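Local coordinates for protein oxidoreductase, 2OG-Fe(II) oxygenase family (Burkholderia pseudomallei, PDB 6N1F) that probably acts as an iron-dependent oxidoreductase of the 2OG-Fe(II) oxygenase family, holding a ferric ion in its metal site, at residues I138-I143 / V223-R228; A159-Y164 / G231-A236. All coordinates share one frame; numbering follows the deposited sequence.

Contact 1 is a buried pairing of two antiparallel strands, while contact 2, farther from the centre of the chain and only partly buried, joins two loops. The elements follow one another: the loop 231-236 continues the chain beyond strand 218-227, and the loop 159-164 leads into strand 166-171, which pairs with the far side of strand 218-227. Backbone bonds and apolar side chains dominate contact 1; contact 2 relies on amides, a carbonyl and charged groups. The two meet around Arg139, whose NH1 reaches Gly231 O, and at Ser227 OG, which binds Asp163 O. Both lie near the iron, contact 1 through Phe225 and contact 2 through Ser160.

Contact 1 (I138-I143 / V223-R228); sequences IRRCQI and VYFYSR
Ile138 fills the angle between Tyr224 and Tyr226, and here the packing is tight. Its CG1 lies 3.5 Å from Tyr226 CE1, the two side chains running alongside each other. Tyr224 holds its CG between backbone N and carbonyl carbon (chi1 53°), which brings the ring beside Ile138; Ile138 CD1 lies 4.0 Å from Tyr224 CD1. Tyr224 CB and Cys141 CB also meet, at 3.8 Å. Helix 109-117 covers this side through Leu114 and Leu117, and Phe130 meets Tyr226 edge-to-face.

Backbone bonds hold the strands in antiparallel register. Gln142 and Val223 exchange a pair, with Val223 N to Gln142 O at 2.9 Å and nearly straight. Toward Ile138 the ladder is disturbed: Arg139 N gives to Phe225 O (2.9 Å) and Phe225 N to Arg140 O (3.0 Å), so two residues stand against one, consistent with a classic beta bulge.

On the opposite face Phe225 is buried, but the partly exposed Arg140 chain packs more loosely on it. Extended, it runs beside the ring, CB no nearer than 3.7 Å to Phe225 CD2, with guanidinium and ring planes 65° apart. NE and NH2 both grip Gln142 OE1 from one face of the amide, while Gln142 NE2 turns to Asn144; together these bonds restrain the guanidinium's rotation.

Phe225 stacks on Tyr164 and touches the iron ligand Asp157. The paired strands belong to the main sheet of the double-stranded beta-helix (jelly roll) characteristic of 2OG-Fe(II) oxygenases, with helix 109-117 on the face of Ile138, Cys141 and Tyr224 and the iron site on that of Phe225.

Contact 2 (A159-Y164 / G231-A236); sequences ASNPDY and GANRRA
Asn161 and Asn233 lay their amides one over the other, planes 25° apart and the two side chains running antiparallel as they pass; Asn161 ND2 sits 3.1 Å from Asn233 CG. Stacking, not bonding, joins the pair, and both ND2 groups find acceptors on Asp96. On the Asn161 side the CB rests over the centre of the Tyr164 ring.

Apart from the salt bridge, the hydrogen bonds across the contact converge on the carbonyl of Ser160. Asn233 ND2 reaches Ser160 O at 3.0 Å and Arg235 NE reaches it at 2.8 Å, from opposite faces of the carbonyl plane, and a weak bond from Arg235 NH2 adds to the grip. Arg235 gets there by bending at chi2 and chi3, which folds its chain back past Ala159 O.

Within each segment the same asparagines shape the backbone. Asn161 OD1 accepts from Asp163 N (2.9 Å) and Asn233 OD1 from Arg235 N (2.8 Å), two Asx turns. Both asparagines direct CG anti to the backbone N (chi1 -175° in Asn161), the placement that brings their amides together.

The charged interaction is a salt bridge between Asp163 and the exposed Arg234. Bent at chi3, Arg234 brings NH2 to the syn side of Asp163 OD1 at 2.9 Å, with carboxylate and guanidinium planes well tilted from each other. Pro162 supplies the modest apolar share, its CD 4.1 Å from Arg235 CB.

Polar groups thus carry most of this junction: buried, doubly employed amides should fix the loop after iron ligands His155 and Asp157 against the C-terminal tail, whereas the solvent-screened ion pair probably adds less.

Contact 1 (I138-I143 / V223-R228)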
loop_
_atom_site.group_PDB
_atom_site.type_symbol
_atom_site.label_atom_id
_atom_site.label_comp_id
_atom_site.label_asym_id
_atom_site.label_seq_id
_atom_site.Cartn_x
_atom_site.Cartn_y
_atom_site.Cartn_z
ATOM N N ILE A 138 -5.757 -6.958 8.228
ATOM C CA ILE A 138 -4.576 -6.141 7.961
ATOM C C ILE A 138 -3.425 -6.737 8.772
ATOM O O ILE A 138 -3.422 -6.662 10.001
ATOM C CB ILE A 138 -4.816 -4.668 8.316
ATOM C CG1 ILE A 138 -5.917 -4.066 7.436
ATOM C CG2 ILE A 138 -3.539 -3.860 8.168
ATOM C CD1 ILE A 138 -6.365 -2.662 7.858
ATOM N N ARG A 139 -2.445 -7.333 8.086
ATOM C CA ARG A 139 -1.361 -8.023 8.773
ATOM C C ARG A 139 -0.125 -7.161 8.980
ATOM O O ARG A 139 0.656 -7.427 9.896
ATOM C CB ARG A 139 -0.950 -9.277 7.996
ATOM C CG ARG A 139 -1.883 -10.468 8.156
ATOM C CD ARG A 139 -1.264 -11.718 7.545
ATOM N NE ARG A 139 -0.143 -12.237 8.321
ATOM C CZ ARG A 139 -0.254 -13.201 9.234
ATOM N NH1 ARG A 139 -1.439 -13.746 9.488
ATOM N NH2 ARG A 139 0.817 -13.624 9.892
ATOM N N ARG A 140 0.096 -6.164 8.134
ATOM C CA ARG A 140 1.305 -5.364 8.194
ATOM C C ARG A 140 0.945 -3.975 7.712
ATOM O O ARG A 140 0.092 -3.826 6.841
ATOM C CB ARG A 140 2.430 -5.985 7.342
ATOM C CG ARG A 140 3.647 -5.107 7.171
ATOM C CD ARG A 140 4.802 -5.856 6.534
ATOM N NE ARG A 140 5.943 -4.977 6.309
ATOM C CZ ARG A 140 7.184 -5.401 6.086
ATOM N NH1 ARG A 140 7.444 -6.701 6.068
ATOM N NH2 ARG A 140 8.166 -4.526 5.891
ATOM N N CYS A 141 1.584 -2.962 8.292
ATOM C CA CYS A 141 1.234 -1.578 8.006
ATOM C C CYS A 141 2.371 -0.669 8.449
ATOM O O CYS A 141 2.843 -0.780 9.584
ATOM C CB CYS A 141 -0.066 -1.202 8.719
ATOM S SG CYS A 141 -0.577 0.511 8.476
ATOM N N GLN A 142 2.812 0.222 7.562
ATOM C CA GLN A 142 3.915 1.121 7.881
ATOM C C GLN A 142 3.889 2.327 6.946
ATOM O O GLN A 142 3.287 2.295 5.868
ATOM C CB GLN A 142 5.267 0.397 7.790
ATOM C CG GLN A 142 5.654 0.028 6.350
ATOM C CD GLN A 142 6.783 -0.955 6.276
ATOM O OE1 GLN A 142 6.719 -2.032 6.871
ATOM N NE2 GLN A 142 7.842 -0.596 5.540
ATOM N N ILE A 143 4.548 3.397 7.387
ATOM C CA ILE A 143 4.752 4.602 6.591
ATOM C C ILE A 143 6.176 4.553 6.050
ATOM O O ILE A 143 7.131 4.429 6.830
ATOM C CB ILE A 143 4.538 5.881 7.421
ATOM C CG1 ILE A 143 3.215 5.852 8.186
ATOM C CG2 ILE A 143 4.557 7.090 6.525
ATOM C CD1 ILE A 143 2.048 6.194 7.342
ATOM N N VAL A 223 1.520 2.065 3.641
ATOM C CA VAL A 223 1.477 0.779 2.959
ATOM C C VAL A 223 0.923 -0.257 3.930
ATOM O O VAL A 223 1.366 -0.331 5.079
ATOM C CB VAL A 223 2.875 0.371 2.454
ATOM C CG1 VAL A 223 2.838 -1.016 1.861
ATOM C CG2 VAL A 223 3.382 1.367 1.431
ATOM N N TYR A 224 -0.042 -1.054 3.482
ATOM C CA TYR A 224 -0.491 -2.154 4.329
ATOM C C TYR A 224 -0.903 -3.346 3.483
ATOM O O TYR A 224 -1.135 -3.235 2.277
ATOM C CB TYR A 224 -1.628 -1.756 5.287
ATOM C CG TYR A 224 -2.883 -1.088 4.735
ATOM C CD1 TYR A 224 -4.109 -1.751 4.742
ATOM C CD2 TYR A 224 -2.861 0.231 4.294
ATOM C CE1 TYR A 224 -5.275 -1.129 4.281
ATOM C CE2 TYR A 224 -4.020 0.862 3.827
ATOM C CZ TYR A 224 -5.216 0.182 3.823
ATOM O OH TYR A 224 -6.338 0.821 3.353
ATOM N N PHE A 225 -1.016 -4.494 4.153
ATOM C CA PHE A 225 -1.136 -5.785 3.495
ATOM C C PHE A 225 -2.316 -6.559 4.065
ATOM O O PHE A 225 -2.513 -6.609 5.282
ATOM C CB PHE A 225 0.167 -6.577 3.653
ATOM C CG PHE A 225 1.369 -5.872 3.066
ATOM C CD1 PHE A 225 1.769 -6.125 1.768
ATOM C CD2 PHE A 225 2.069 -4.935 3.807
ATOM C CE1 PHE A 225 2.856 -5.474 1.224
ATOM C CE2 PHE A 225 3.153 -4.280 3.273
ATOM C CZ PHE A 225 3.551 -4.551 1.980
ATOM N N TYR A 226 -3.095 -7.158 3.171
ATOM C CA TYR A 226 -4.316 -7.875 3.507
ATOM C C TYR A 226 -4.124 -9.370 3.273
ATOM O O TYR A 226 -3.584 -9.785 2.241
ATOM C CB TYR A 226 -5.493 -7.388 2.650
ATOM C CG TYR A 226 -6.280 -6.200 3.151
ATOM C CD1 TYR A 226 -7.090 -6.302 4.273
ATOM C CD2 TYR A 226 -6.261 -4.990 2.470
ATOM C CE1 TYR A 226 -7.848 -5.231 4.721
ATOM C CE2 TYR A 226 -7.017 -3.903 2.920
ATOM C CZ TYR A 226 -7.804 -4.035 4.044
ATOM O OH TYR A 226 -8.552 -2.979 4.507
ATOM N N SER A 227 -4.578 -10.171 4.231
ATOM C CA SER A 227 -4.593 -11.622 4.127
ATOM C C SER A 227 -5.886 -12.135 4.748
ATOM O O SER A 227 -6.439 -11.507 5.651
ATOM C CB SER A 227 -3.383 -12.247 4.837
ATOM O OG SER A 227 -3.425 -13.670 4.817
ATOM N N ARG A 228 -6.374 -13.274 4.249
ATOM C CA ARG A 228 -7.447 -13.983 4.939
ATOM C C ARG A 228 -6.927 -14.823 6.096
ATOM O O ARG A 228 -7.721 -15.288 6.915
ATOM C CB ARG A 228 -8.214 -14.884 3.971
ATOM C CG ARG A 228 -8.908 -14.165 2.839
ATOM C CD ARG A 228 -9.463 -15.168 1.846
ATOM N NE ARG A 228 -8.411 -16.035 1.318
ATOM C CZ ARG A 228 -8.266 -17.325 1.616
ATOM N NH1 ARG A 228 -9.119 -17.940 2.429
ATOM N NH2 ARG A 228 -7.266 -18.008 1.082
#

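Contact 2 (A159-Y164 / G231-A236)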
loop_
_atom_site.group_PDB
_atom_site.type_symbol
_atom_site.label_atom_id
_atom_site.label_comp_id
_atom_site.label_asym_id
_atom_site.label_seq_id
_atom_site.Cartn_x
_atom_site.Cartn_y
_atom_site.Cartn_z
ATOM N N ALA A 159 7.064 -12.801 -0.719
ATOM C CA ALA A 159 8.288 -13.321 -0.117
ATOM C C ALA A 159 8.345 -13.046 1.382
ATOM O O ALA A 159 8.922 -13.840 2.134
ATOM C CB ALA A 159 9.512 -12.726 -0.809
ATOM N N SER A 160 7.769 -11.928 1.834
ATOM C CA SER A 160 7.705 -11.664 3.269
ATOM C C SER A 160 6.680 -12.561 3.948
ATOM O O SER A 160 6.878 -12.988 5.092
ATOM C CB SER A 160 7.369 -10.196 3.522
ATOM O OG SER A 160 8.392 -9.357 3.030
ATOM N N ASN A 161 5.581 -12.855 3.262
ATOM C CA ASN A 161 4.506 -13.674 3.803
ATOM C C ASN A 161 3.712 -14.239 2.632
ATOM O O ASN A 161 3.067 -13.481 1.899
ATOM C CB ASN A 161 3.626 -12.844 4.740
ATOM C CG ASN A 161 2.553 -13.670 5.448
ATOM O OD1 ASN A 161 2.053 -14.660 4.916
ATOM N ND2 ASN A 161 2.194 -13.253 6.654
ATOM N N PRO A 162 3.739 -15.559 2.422
ATOM C CA PRO A 162 3.061 -16.140 1.253
ATOM C C PRO A 162 1.552 -15.993 1.271
ATOM O O PRO A 162 0.911 -16.337 0.273
ATOM C CB PRO A 162 3.459 -17.620 1.326
ATOM C CG PRO A 162 3.673 -17.858 2.781
ATOM C CD PRO A 162 4.320 -16.599 3.289
ATOM N N ASP A 163 0.963 -15.506 2.360
ATOM C CA ASP A 163 -0.484 -15.371 2.466
ATOM C C ASP A 163 -0.976 -13.953 2.203
ATOM O O ASP A 163 -2.181 -13.710 2.279
ATOM C CB ASP A 163 -0.958 -15.838 3.850
ATOM C CG ASP A 163 -0.631 -17.294 4.116
ATOM O OD1 ASP A 163 -0.963 -18.152 3.270
ATOM O OD2 ASP A 163 -0.023 -17.589 5.168
ATOM N N TYR A 164 -0.088 -13.011 1.899
ATOM C CA TYR A 164 -0.543 -11.681 1.507
ATOM C C TYR A 164 -1.239 -11.766 0.156
ATOM O O TYR A 164 -0.643 -12.232 -0.820
ATOM C CB TYR A 164 0.629 -10.713 1.417
ATOM C CG TYR A 164 1.256 -10.295 2.717
ATOM C CD1 TYR A 164 0.637 -10.531 3.927
ATOM C CD2 TYR A 164 2.476 -9.641 2.721
ATOM C CE1 TYR A 164 1.227 -10.131 5.110
ATOM C CE2 TYR A 164 3.065 -9.235 3.884
ATOM C CZ TYR A 164 2.447 -9.481 5.075
ATOM O OH TYR A 164 3.062 -9.062 6.228
ATOM N N GLY A 231 -3.429 -16.357 11.342
ATOM C CA GLY A 231 -2.467 -17.099 12.122
ATOM C C GLY A 231 -1.052 -16.614 11.857
ATOM O O GLY A 231 -0.810 -15.549 11.283
ATOM N N ALA A 232 -0.095 -17.430 12.280
ATOM C CA ALA A 232 1.297 -17.029 12.167
ATOM C C ALA A 232 1.736 -16.970 10.706
ATOM O O ALA A 232 1.209 -17.676 9.838
ATOM C CB ALA A 232 2.199 -17.979 12.949
ATOM N N ASN A 233 2.705 -16.097 10.440
ATOM C CA ASN A 233 3.313 -15.975 9.121
ATOM C C ASN A 233 3.968 -17.293 8.727
ATOM O O ASN A 233 4.961 -17.702 9.336
ATOM C CB ASN A 233 4.336 -14.835 9.119
ATOM C CG ASN A 233 4.823 -14.483 7.728
ATOM O OD1 ASN A 233 4.865 -15.332 6.839
ATOM N ND2 ASN A 233 5.205 -13.223 7.534
ATOM N N ARG A 234 3.426 -17.963 7.712
ATOM C CA ARG A 234 4.020 -19.247 7.347
ATOM C C ARG A 234 5.367 -19.110 6.632
ATOM O O ARG A 234 5.894 -20.137 6.175
ATOM C CB ARG A 234 3.056 -20.061 6.482
ATOM C CG ARG A 234 1.869 -20.633 7.245
ATOM C CD ARG A 234 1.263 -21.853 6.542
ATOM N NE ARG A 234 1.183 -21.701 5.090
ATOM C CZ ARG A 234 0.392 -20.831 4.476
ATOM N NH1 ARG A 234 -0.375 -20.024 5.185
ATOM N NH2 ARG A 234 0.373 -20.754 3.153
ATOM N N ARG A 235 5.956 -17.925 6.494
ATOM C CA ARG A 235 7.329 -17.843 6.016
ATOM C C ARG A 235 8.271 -18.304 7.121
ATOM O O ARG A 235 8.211 -17.807 8.250
ATOM C CB ARG A 235 7.668 -16.421 5.584
ATOM C CG ARG A 235 8.869 -16.327 4.651
ATOM C CD ARG A 235 9.935 -15.417 5.225
ATOM N NE ARG A 235 9.357 -14.183 5.749
ATOM C CZ ARG A 235 10.073 -13.172 6.230
ATOM N NH1 ARG A 235 11.398 -13.253 6.248
ATOM N NH2 ARG A 235 9.465 -12.083 6.690
ATOM N N ALA A 236 9.131 -19.265 6.797
ATOM C CA ALA A 236 10.015 -19.846 7.796
ATOM C C ALA A 236 10.951 -18.793 8.374
ATOM O O ALA A 236 11.551 -18.002 7.640
ATOM C CB ALA A 236 10.820 -20.990 7.179
#